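Local coordinates for thioesterase domain-containing protein (Pseudomonas aeruginosa, PDB 1ZKI), which is a hotdog-fold thioesterase that probably hydrolyses acyl-CoA thioesters, at residues G46-H50 against R87-D91. Residues are numbered along the deposited sequence; the frame is centred on the assembly and turned at random.
Sequences GGVMH and RAVAD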
loop_
_atom_site.group_PDB
_atom_site.type_symbol
_atom_site.label_atom_id
_atom_site.label_comp_id
_atom_site.label_asym_id
_atom_site.label_seq_id
_atom_site.Cartn_x
_atom_site.Cartn_y
_atom_site.Cartn_z
ATOM N N GLY A 46 -22.789 -11.010 7.500
ATOM C CA GLY A 46 -22.956 -9.984 8.539
ATOM C C GLY A 46 -23.778 -8.787 8.090
ATOM O O GLY A 46 -23.986 -7.831 8.853
ATOM N N GLY A 47 -24.245 -8.822 6.850
ATOM C CA GLY A 47 -25.089 -7.758 6.313
ATOM C C GLY A 47 -24.351 -6.501 5.883
ATOM O O GLY A 47 -24.989 -5.459 5.655
ATOM N N VAL A 48 -23.023 -6.586 5.757
ATOM C CA VAL A 48 -22.203 -5.457 5.283
ATOM C C VAL A 48 -21.583 -5.733 3.903
ATOM O O VAL A 48 -21.641 -6.859 3.405
ATOM C CB VAL A 48 -21.110 -5.073 6.314
ATOM C CG1 VAL A 48 -21.763 -4.715 7.652
ATOM C CG2 VAL A 48 -20.082 -6.201 6.492
HETATM N N MSE A 49 -20.978 -4.718 3.290
HETATM C CA MSE A 49 -20.405 -4.900 1.956
HETATM C C MSE A 49 -19.354 -6.007 1.979
HETATM O O MSE A 49 -18.430 -5.989 2.793
HETATM C CB MSE A 49 -19.813 -3.599 1.408
HETATM C CG MSE A 49 -19.425 -3.715 -0.051
HETATM SE SE MSE A 49 -18.861 -1.948 -0.681
HETATM C CE MSE A 49 -20.491 -1.053 -0.710
ATOM N N HIS A 50 -19.517 -6.978 1.093
ATOM C CA HIS A 50 -18.651 -8.153 1.090
ATOM C C HIS A 50 -17.220 -7.762 0.711
ATOM O O HIS A 50 -17.004 -6.901 -0.150
ATOM C CB HIS A 50 -19.187 -9.188 0.110
ATOM C CG HIS A 50 -18.633 -10.559 0.317
ATOM N ND1 HIS A 50 -17.343 -10.909 -0.033
ATOM C CD2 HIS A 50 -19.210 -11.686 0.806
ATOM C CE1 HIS A 50 -17.140 -12.180 0.263
ATOM N NE2 HIS A 50 -18.257 -12.678 0.771
ATOM N N ARG A 87 -12.630 -1.101 7.938
ATOM C CA ARG A 87 -13.931 -1.178 8.611
ATOM C C ARG A 87 -15.063 -1.498 7.658
ATOM O O ARG A 87 -14.901 -1.355 6.446
ATOM C CB ARG A 87 -14.236 0.120 9.331
ATOM C CG ARG A 87 -14.306 1.349 8.422
ATOM C CD ARG A 87 -14.617 2.556 9.300
ATOM N NE ARG A 87 -15.997 2.497 9.781
ATOM C CZ ARG A 87 -16.653 3.494 10.371
ATOM N NH1 ARG A 87 -16.073 4.676 10.562
ATOM N NH2 ARG A 87 -17.918 3.311 10.727
ATOM N N ALA A 88 -16.194 -1.915 8.232
ATOM C CA ALA A 88 -17.330 -2.410 7.461
ATOM C C ALA A 88 -18.169 -1.265 6.919
ATOM O O ALA A 88 -18.297 -0.208 7.560
ATOM C CB ALA A 88 -18.208 -3.312 8.333
ATOM N N VAL A 89 -18.772 -1.502 5.760
ATOM C CA VAL A 89 -19.700 -0.563 5.135
ATOM C C VAL A 89 -21.110 -1.178 5.129
ATOM O O VAL A 89 -21.302 -2.267 4.618
ATOM C CB VAL A 89 -19.273 -0.249 3.669
ATOM C CG1 VAL A 89 -20.300 0.670 2.976
ATOM C CG2 VAL A 89 -17.897 0.371 3.637
ATOM N N ALA A 90 -22.085 -0.482 5.713
ATOM C CA ALA A 90 -23.448 -1.029 5.833
ATOM C C ALA A 90 -24.438 -0.392 4.857
ATOM O O ALA A 90 -25.496 -0.967 4.566
ATOM C CB ALA A 90 -23.961 -0.906 7.274
ATOM N N ASP A 91 -24.107 0.795 4.355
ATOM C CA ASP A 91 -25.009 1.485 3.435
ATOM C C ASP A 91 -24.314 2.617 2.698
ATOM O O ASP A 91 -23.137 2.905 2.958
ATOM C CB ASP A 91 -26.239 2.011 4.179
ATOM C CG ASP A 91 -25.884 2.912 5.323
ATOM O OD1 ASP A 91 -24.967 3.758 5.194
ATOM O OD2 ASP A 91 -26.541 2.779 6.371
HETATM O O HOH W 1 -17.851 -3.879 4.520
#
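M49 N donates a hydrogen bond to V89 O at 2.8 Å. The bond is nearly straight, 164° at the hydrogen. A water makes the second backbone link: it donates to M49 O at 2.8 Å and accepts from V89 N. M49 and V89 thus pair through both backbone groups, one bond direct and one bridged. V48 packs beside this bond. Its CB sits 3.3 Å from V89 O, while CG1 and CG2 both lie 3.9 Å from A88 CB. CG1 also makes a looser contact with A90 CB, 4.4 Å away. The selenomethionine M49 runs alongside V89 in the same direction. CG of M49 is anti to its backbone N (chi1 -171°), and a bend at chi3 (-71°) leaves CE 4.1 Å from V89 CG1. Both residues are buried against V94 of strand 93-103. R43 NH2 hydrogen-bonds to both G47 O and A90 O, a further tie between the two loops. H50 occupies the N-cap of helix 51-70, its ND1 accepting from G52 N. The contact therefore joins the loop leading into the long helix to the connection between strands 76-85 and 93-103, at one end of the hotdog fold, whose antiparallel sheet wraps that helix.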